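Local coordinates for tail fiber protein (Acinetobacter phage AM24, PDB 5W5P) that probably recognises and degrades the capsular polysaccharide of Acinetobacter baumannii, acting as the trimeric tailspike of the phage, at residues 261-266 with 284-289; 310-315 with 332-337. All blocks are in the same frame, centred on the assembly; numbering follows the deposited sequence.

Contact 1: 261-266 with 284-289; sequences TIEENH and VSRNFC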
ATOM      1  N   THR A 261     -14.117   4.974  -3.283  1.00 38.87           N
ATOM      2  CA  THR A 261     -12.864   5.174  -2.567  1.00 35.79           C
ATOM      3  C   THR A 261     -13.103   6.184  -1.455  1.00 37.73           C
ATOM      4  O   THR A 261     -13.437   7.342  -1.727  1.00 43.04           O
ATOM      5  CB  THR A 261     -11.758   5.664  -3.506  1.00 36.37           C
ATOM      6  OG1 THR A 261     -11.469   4.655  -4.481  1.00 37.42           O
ATOM      7  CG2 THR A 261     -10.485   5.992  -2.725  1.00 34.41           C
ATOM      8  N   ILE A 262     -12.937   5.746  -0.213  1.00 35.25           N
ATOM      9  CA  ILE A 262     -13.134   6.576   0.969  1.00 35.65           C
ATOM     10  C   ILE A 262     -11.775   6.727   1.639  1.00 39.86           C
ATOM     11  O   ILE A 262     -11.281   5.787   2.277  1.00 41.00           O
ATOM     12  CB  ILE A 262     -14.169   5.962   1.921  1.00 33.34           C
ATOM     13  CG1 ILE A 262     -15.494   5.761   1.190  1.00 35.96           C
ATOM     14  CG2 ILE A 262     -14.343   6.822   3.160  1.00 34.31           C
ATOM     15  CD1 ILE A 262     -16.581   5.145   2.036  1.00 40.43           C
ATOM     16  N   GLU A 263     -11.165   7.905   1.496  1.00 40.03           N
ATOM     17  CA  GLU A 263      -9.766   8.095   1.848  1.00 39.55           C
ATOM     18  C   GLU A 263      -9.547   9.481   2.442  1.00 42.30           C
ATOM     19  O   GLU A 263     -10.108  10.465   1.956  1.00 42.75           O
ATOM     20  CB  GLU A 263      -8.870   7.903   0.613  1.00 41.85           C
ATOM     21  CG  GLU A 263      -7.387   7.757   0.917  1.00 50.26           C
ATOM     22  CD  GLU A 263      -6.551   7.482  -0.327  1.00 54.32           C
ATOM     23  OE1 GLU A 263      -5.364   7.121  -0.180  1.00 56.00           O
ATOM     24  OE2 GLU A 263      -7.079   7.636  -1.448  1.00 55.41           O
ATOM     25  N   GLU A 264      -8.731   9.545   3.498  1.00 41.85           N
ATOM     26  CA  GLU A 264      -8.275  10.807   4.095  1.00 42.58           C
ATOM     27  C   GLU A 264      -9.438  11.655   4.618  1.00 41.77           C
ATOM     28  O   GLU A 264      -9.519  12.863   4.375  1.00 41.29           O
ATOM     29  CB  GLU A 264      -7.414  11.599   3.107  1.00 49.07           C
ATOM     30  CG  GLU A 264      -5.942  11.183   3.106  1.00 61.65           C
ATOM     31  CD  GLU A 264      -5.394  10.927   1.708  1.00 68.22           C
ATOM     32  OE1 GLU A 264      -5.751  11.691   0.779  1.00 71.07           O
ATOM     33  OE2 GLU A 264      -4.611   9.960   1.540  1.00 67.73           O
ATOM     34  N   ASN A 265     -10.331  11.019   5.371  1.00 41.61           N
ATOM     35  CA  ASN A 265     -11.461  11.689   6.001  1.00 39.64           C
ATOM     36  C   ASN A 265     -11.308  11.658   7.516  1.00 40.17           C
ATOM     37  O   ASN A 265     -10.433  10.985   8.065  1.00 45.01           O
ATOM     38  CB  ASN A 265     -12.795  11.041   5.608  1.00 34.25           C
ATOM     39  CG  ASN A 265     -13.103  11.190   4.137  1.00 37.99           C
ATOM     40  OD1 ASN A 265     -13.343  12.298   3.647  1.00 44.09           O
ATOM     41  ND2 ASN A 265     -13.102  10.071   3.418  1.00 36.04           N
ATOM     42  N   HIS A 266     -12.188  12.394   8.188  1.00 36.40           N
ATOM     43  CA  HIS A 266     -12.254  12.437   9.646  1.00 34.70           C
ATOM     44  C   HIS A 266     -13.638  11.926  10.055  1.00 35.14           C
ATOM     45  O   HIS A 266     -14.620  12.672  10.029  1.00 37.24           O
ATOM     46  CB  HIS A 266     -11.996  13.857  10.162  1.00 42.11           C
ATOM     47  CG  HIS A 266     -10.716  14.462   9.668  1.00 40.67           C
ATOM     48  ND1 HIS A 266      -9.592  14.573  10.458  1.00 42.04           N
ATOM     49  CD2 HIS A 266     -10.388  15.001   8.470  1.00 40.57           C
ATOM     50  CE1 HIS A 266      -8.624  15.149   9.766  1.00 40.70           C
ATOM     51  NE2 HIS A 266      -9.082  15.417   8.556  1.00 40.14           N
ATOM     52  N   VAL A 284     -11.157   1.744   1.383  1.00 39.15           N
ATOM     53  CA  VAL A 284     -11.372   2.533   2.591  1.00 37.96           C
ATOM     54  C   VAL A 284     -10.044   2.629   3.332  1.00 40.11           C
ATOM     55  O   VAL A 284      -9.725   1.772   4.163  1.00 42.06           O
ATOM     56  CB  VAL A 284     -12.476   1.922   3.477  1.00 37.25           C
ATOM     57  CG1 VAL A 284     -12.675   2.761   4.722  1.00 34.28           C
ATOM     58  CG2 VAL A 284     -13.792   1.784   2.702  1.00 33.45           C
ATOM     59  N   SER A 285      -9.262   3.671   3.038  1.00 40.19           N
ATOM     60  CA  SER A 285      -7.883   3.758   3.498  1.00 38.89           C
ATOM     61  C   SER A 285      -7.576   5.129   4.089  1.00 43.60           C
ATOM     62  O   SER A 285      -8.089   6.154   3.630  1.00 44.39           O
ATOM     63  CB  SER A 285      -6.904   3.474   2.354  1.00 36.81           C
ATOM     64  OG  SER A 285      -7.070   2.164   1.846  1.00 41.13           O
ATOM     65  N   ARG A 286      -6.717   5.126   5.118  1.00 41.94           N
ATOM     66  CA  ARG A 286      -6.104   6.338   5.668  1.00 37.76           C
ATOM     67  C   ARG A 286      -7.158   7.336   6.160  1.00 37.12           C
ATOM     68  O   ARG A 286      -7.086   8.536   5.895  1.00 32.90           O
ATOM     69  CB  ARG A 286      -5.161   6.985   4.644  1.00 32.88           C
ATOM     70  CG  ARG A 286      -3.921   6.146   4.319  1.00 33.07           C
ATOM     71  CD  ARG A 286      -3.279   6.550   2.992  1.00 35.77           C
ATOM     72  NE  ARG A 286      -3.923   5.918   1.840  1.00 37.31           N
ATOM     73  CZ  ARG A 286      -3.591   4.723   1.352  1.00 40.29           C
ATOM     74  NH1 ARG A 286      -2.618   4.020   1.909  1.00 45.46           N
ATOM     75  NH2 ARG A 286      -4.232   4.228   0.301  1.00 32.49           N
ATOM     76  N   ASN A 287      -8.136   6.833   6.905  1.00 33.97           N
ATOM     77  CA  ASN A 287      -9.150   7.668   7.532  1.00 34.36           C
ATOM     78  C   ASN A 287      -8.959   7.675   9.043  1.00 39.47           C
ATOM     79  O   ASN A 287      -8.671   6.638   9.644  1.00 50.18           O
ATOM     80  CB  ASN A 287     -10.568   7.184   7.206  1.00 35.97           C
ATOM     81  CG  ASN A 287     -10.832   7.080   5.722  1.00 41.08           C
ATOM     82  OD1 ASN A 287     -10.654   6.017   5.117  1.00 47.84           O
ATOM     83  ND2 ASN A 287     -11.290   8.173   5.130  1.00 34.26           N
ATOM     84  N   PHE A 288      -9.134   8.844   9.655  1.00 36.92           N
ATOM     85  CA  PHE A 288      -9.095   8.990  11.110  1.00 39.61           C
ATOM     86  C   PHE A 288     -10.497   8.718  11.655  1.00 42.26           C
ATOM     87  O   PHE A 288     -11.360   9.597  11.638  1.00 46.92           O
ATOM     88  CB  PHE A 288      -8.621  10.389  11.494  1.00 42.15           C
ATOM     89  CG  PHE A 288      -7.212  10.705  11.063  1.00 38.95           C
ATOM     90  CD1 PHE A 288      -6.220   9.736  11.129  1.00 39.33           C
ATOM     91  CD2 PHE A 288      -6.879  11.972  10.595  1.00 37.78           C
ATOM     92  CE1 PHE A 288      -4.921  10.023  10.742  1.00 35.08           C
ATOM     93  CE2 PHE A 288      -5.580  12.267  10.206  1.00 35.47           C
ATOM     94  CZ  PHE A 288      -4.599  11.288  10.282  1.00 40.54           C
ATOM     95  N   CYS A 289     -10.738   7.506  12.149  1.00 42.91           N
ATOM     96  CA  CYS A 289     -12.060   7.121  12.643  1.00 43.18           C
ATOM     97  C   CYS A 289     -12.037   7.012  14.162  1.00 41.28           C
ATOM     98  O   CYS A 289     -11.325   6.168  14.716  1.00 43.49           O
ATOM     99  CB  CYS A 289     -12.524   5.803  12.028  1.00 34.22           C
ATOM    100  SG  CYS A 289     -12.185   5.632  10.274  1.00 34.06           S
TER
HETATM  101  O   HOH W   1      -7.557  11.431   7.432  1.00 33.30           O
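The Phe288 ring turns an edge toward the face of His266 in an offset edge-to-face pair, with centroids 5.6 Å apart and planes at 61°. Phe288 CD2 lies 3.7 Å from His266 CE1, and His266 ND1 sits near the plane of the phenyl ring at its rim. A water lies 3.3 Å above one face of that ring, offset toward the rim. The second flat group, the Arg286 guanidinium, has Ser285 CB against one face and the Glu263 carboxylate at its edge. Glu263 CG is anti to the backbone N (chi1 -166°) and the chain beyond it is extended, running alongside Arg286. The salt bridge puts Arg286 NE 2.8 Å from Glu263 OE1, on the anti side of the carboxylate, while Arg286 NH2 adds a weak bond to the same oxygen. Backbone bonds between the parallel segments, Ser285 N to Ile262 O (3.0 Å) and Phe288 N to Asn265 O (3.0 Å), keep them in register. His266 NE2 bonds Glu203 of the second subunit. Arg286, Glu263 and Glu264 each come near like charges of other subunits, a mixed cluster probably balanced by this bridge and that of Glu264 OE1 with Lys232 of the second subunit.

Contact 2: 310-315 with 332-337; sequences RCDGNL and TFIGNY
Asp312 and Ile334 lie side by side, their side chains pointing the same way, and the aspartate can be followed atom by atom. Its CB is 3.3 Å from Ile334 O. CG, anti to the carbonyl carbon (chi1 -54°), comes to 3.9 Å from Ile334 CB. From there OD1 accepts a hydrogen bond from Ile334 N at 2.9 Å, met on the anti side of the carboxylate, so a side chain here takes up a strand amide whose bond to Cys311 O is only weak. At the tip, OD2 receives a water at 2.6 Å that also donates to Thr332 OG1.

Beyond the aspartate the chain turns through Gly313, whose N bonds Ile334 O; Gly313 and Gly335 both have positive phi, which favours glycine. Asn314 and Asn336 then lie side by side, amide planes 9° apart. Asn336 ND2 donates to Cys311 O at 2.7 Å, from 46° above the carbonyl plane. Asn336 OD1 accepts two bonds, from Asn314 N at 2.9 Å and from Asn314 ND2, which arrive from opposite faces of its plane. Both ends of the amide are thus engaged, which fixes its rotation.

Less polar contacts border this turn: a Cys sulfur-aromatic contact, with Cys311 SG 4.7 Å from the Phe333 ring centroid and obliquely placed, and Leu315 CD1 at 3.5 Å from Tyr337 CD1. Phe333 also stacks with Phe369.

The neighbouring turns repeat the pattern: Asn314 bonds Val284 O and Asn287 N, and Asn372 bonds Phe333 O and Asn336 N. Aligned asparagines, each bonded to the backbone of the preceding turn, form the asparagine ladder characteristic of right-handed parallel beta-helices, the fold common in phage tailspikes.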
ATOM      1  N   ARG A 310      -9.761  -2.969  -0.311  1.00 36.59           N
ATOM      2  CA  ARG A 310      -8.514  -2.598   0.342  1.00 35.50           C
ATOM      3  C   ARG A 310      -8.860  -1.680   1.500  1.00 36.58           C
ATOM      4  O   ARG A 310      -9.629  -0.729   1.327  1.00 37.86           O
ATOM      5  CB  ARG A 310      -7.539  -1.895  -0.615  1.00 35.83           C
ATOM      6  CG  ARG A 310      -7.432  -2.515  -1.994  1.00 33.34           C
ATOM      7  CD  ARG A 310      -8.528  -2.006  -2.920  1.00 35.00           C
ATOM      8  NE  ARG A 310      -8.121  -2.077  -4.318  1.00 40.50           N
ATOM      9  CZ  ARG A 310      -8.952  -1.934  -5.345  1.00 41.52           C
ATOM     10  NH1 ARG A 310      -8.498  -2.028  -6.588  1.00 41.22           N
ATOM     11  NH2 ARG A 310     -10.238  -1.702  -5.128  1.00 43.02           N
ATOM     12  N   CYS A 311      -8.311  -1.975   2.675  1.00 31.52           N
ATOM     13  CA  CYS A 311      -8.472  -1.131   3.858  1.00 37.75           C
ATOM     14  C   CYS A 311      -7.089  -0.958   4.476  1.00 35.92           C
ATOM     15  O   CYS A 311      -6.621  -1.834   5.211  1.00 36.67           O
ATOM     16  CB  CYS A 311      -9.461  -1.743   4.846  1.00 40.21           C
ATOM     17  SG  CYS A 311     -11.124  -2.051   4.169  1.00 37.77           S
ATOM     18  N   ASP A 312      -6.437   0.168   4.179  1.00 34.17           N
ATOM     19  CA  ASP A 312      -5.044   0.384   4.543  1.00 36.42           C
ATOM     20  C   ASP A 312      -4.882   1.637   5.398  1.00 37.80           C
ATOM     21  O   ASP A 312      -5.562   2.643   5.181  1.00 38.97           O
ATOM     22  CB  ASP A 312      -4.164   0.498   3.293  1.00 38.91           C
ATOM     23  CG  ASP A 312      -4.315  -0.693   2.361  1.00 44.95           C
ATOM     24  OD1 ASP A 312      -4.638  -1.798   2.849  1.00 47.14           O
ATOM     25  OD2 ASP A 312      -4.100  -0.526   1.138  1.00 45.42           O
ATOM     26  N   GLY A 313      -3.976   1.561   6.374  1.00 33.93           N
ATOM     27  CA  GLY A 313      -3.556   2.727   7.130  1.00 33.21           C
ATOM     28  C   GLY A 313      -4.655   3.504   7.822  1.00 37.33           C
ATOM     29  O   GLY A 313      -4.477   4.696   8.096  1.00 41.14           O
ATOM     30  N   ASN A 314      -5.788   2.871   8.118  1.00 35.77           N
ATOM     31  CA  ASN A 314      -6.858   3.543   8.837  1.00 34.44           C
ATOM     32  C   ASN A 314      -6.526   3.654  10.323  1.00 36.70           C
ATOM     33  O   ASN A 314      -5.726   2.890  10.871  1.00 34.95           O
ATOM     34  CB  ASN A 314      -8.178   2.791   8.679  1.00 32.78           C
ATOM     35  CG  ASN A 314      -8.770   2.931   7.295  1.00 36.37           C
ATOM     36  OD1 ASN A 314      -9.219   4.009   6.901  1.00 37.85           O
ATOM     37  ND2 ASN A 314      -8.787   1.831   6.551  1.00 31.88           N
ATOM     38  N   LEU A 315      -7.159   4.628  10.973  1.00 40.28           N
ATOM     39  CA  LEU A 315      -7.226   4.694  12.427  1.00 34.10           C
ATOM     40  C   LEU A 315      -8.603   4.210  12.857  1.00 41.79           C
ATOM     41  O   LEU A 315      -9.615   4.629  12.284  1.00 43.70           O
ATOM     42  CB  LEU A 315      -6.967   6.115  12.925  1.00 34.63           C
ATOM     43  CG  LEU A 315      -7.413   6.531  14.329  1.00 36.99           C
ATOM     44  CD1 LEU A 315      -6.470   6.006  15.380  1.00 35.96           C
ATOM     45  CD2 LEU A 315      -7.484   8.049  14.407  1.00 39.39           C
ATOM     46  N   THR A 332      -7.208  -6.934   0.728  1.00 32.19           N
ATOM     47  CA  THR A 332      -5.957  -6.522   1.349  1.00 35.26           C
ATOM     48  C   THR A 332      -6.254  -5.597   2.521  1.00 36.73           C
ATOM     49  O   THR A 332      -7.133  -4.737   2.435  1.00 41.95           O
ATOM     50  CB  THR A 332      -5.025  -5.826   0.338  1.00 37.14           C
ATOM     51  OG1 THR A 332      -5.792  -4.980  -0.527  1.00 35.74           O
ATOM     52  CG2 THR A 332      -4.264  -6.857  -0.503  1.00 39.71           C
ATOM     53  N   PHE A 333      -5.531  -5.794   3.624  1.00 36.68           N
ATOM     54  CA  PHE A 333      -5.648  -4.958   4.823  1.00 35.03           C
ATOM     55  C   PHE A 333      -4.230  -4.691   5.327  1.00 37.42           C
ATOM     56  O   PHE A 333      -3.657  -5.525   6.035  1.00 39.25           O
ATOM     57  CB  PHE A 333      -6.494  -5.627   5.903  1.00 31.97           C
ATOM     58  CG  PHE A 333      -7.898  -5.961   5.466  1.00 38.95           C
ATOM     59  CD1 PHE A 333      -8.148  -7.094   4.704  1.00 37.40           C
ATOM     60  CD2 PHE A 333      -8.971  -5.161   5.840  1.00 37.25           C
ATOM     61  CE1 PHE A 333      -9.422  -7.417   4.305  1.00 32.09           C
ATOM     62  CE2 PHE A 333     -10.256  -5.483   5.441  1.00 36.95           C
ATOM     63  CZ  PHE A 333     -10.479  -6.617   4.670  1.00 36.32           C
ATOM     64  N   ILE A 334      -3.679  -3.529   4.980  1.00 36.67           N
ATOM     65  CA  ILE A 334      -2.268  -3.225   5.187  1.00 32.50           C
ATOM     66  C   ILE A 334      -2.148  -2.049   6.148  1.00 41.09           C
ATOM     67  O   ILE A 334      -2.583  -0.932   5.840  1.00 43.78           O
ATOM     68  CB  ILE A 334      -1.545  -2.925   3.866  1.00 32.68           C
ATOM     69  CG1 ILE A 334      -1.873  -3.999   2.820  1.00 35.67           C
ATOM     70  CG2 ILE A 334      -0.039  -2.755   4.099  1.00 33.17           C
ATOM     71  CD1 ILE A 334      -1.070  -3.881   1.538  1.00 32.98           C
ATOM     72  N   GLY A 335      -1.551  -2.296   7.312  1.00 36.61           N
ATOM     73  CA  GLY A 335      -1.098  -1.214   8.163  1.00 35.33           C
ATOM     74  C   GLY A 335      -2.168  -0.474   8.928  1.00 34.41           C
ATOM     75  O   GLY A 335      -1.971   0.689   9.278  1.00 34.85           O
ATOM     76  N   ASN A 336      -3.302  -1.111   9.201  1.00 37.40           N
ATOM     77  CA  ASN A 336      -4.327  -0.449   9.993  1.00 37.39           C
ATOM     78  C   ASN A 336      -3.880  -0.305  11.445  1.00 37.53           C
ATOM     79  O   ASN A 336      -3.002  -1.022  11.934  1.00 39.28           O
ATOM     80  CB  ASN A 336      -5.645  -1.214   9.921  1.00 38.15           C
ATOM     81  CG  ASN A 336      -6.321  -1.062   8.579  1.00 39.02           C
ATOM     82  OD1 ASN A 336      -6.639   0.053   8.156  1.00 39.07           O
ATOM     83  ND2 ASN A 336      -6.520  -2.180   7.884  1.00 36.61           N
ATOM     84  N   TYR A 337      -4.498   0.653  12.132  1.00 35.08           N
ATOM     85  CA  TYR A 337      -4.216   0.959  13.529  1.00 35.96           C
ATOM     86  C   TYR A 337      -5.510   0.752  14.309  1.00 38.36           C
ATOM     87  O   TYR A 337      -6.439   1.564  14.209  1.00 39.11           O
ATOM     88  CB  TYR A 337      -3.687   2.390  13.666  1.00 37.84           C
ATOM     89  CG  TYR A 337      -3.379   2.870  15.074  1.00 42.03           C
ATOM     90  CD1 TYR A 337      -4.399   3.261  15.936  1.00 42.53           C
ATOM     91  CD2 TYR A 337      -2.067   2.983  15.522  1.00 40.97           C
ATOM     92  CE1 TYR A 337      -4.126   3.713  17.207  1.00 42.06           C
ATOM     93  CE2 TYR A 337      -1.784   3.443  16.797  1.00 39.78           C
ATOM     94  CZ  TYR A 337      -2.818   3.808  17.634  1.00 43.60           C
ATOM     95  OH  TYR A 337      -2.549   4.268  18.905  1.00 38.21           O
TER
HETATM   96  O   HOH W   2      -4.111  -2.368  -0.748  1.00 31.45           O

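Overall arrangement
Contacts 1 and 2 are two junctions of one parallel beta-helix, separated by the junction of 284-289 with 310-315; their centres are about 10 Å apart, and contact 1 closes before contact 2 opens. They meet directly: Arg286 N lies 2.7 Å from Asp312 O, a probable hydrogen bond. Every touching residue of contact 1 is buried, whereas contact 2 is buried apart from the partly exposed Asp312 and Gly313. Both reach the other two subunits, yet with different chemistry. Segments 261-266 and 284-289 bring charged groups together between chains, while in 332-337 Ile334 packs against its own copies in both neighbours. Backbone-bonded asparagines recur in both.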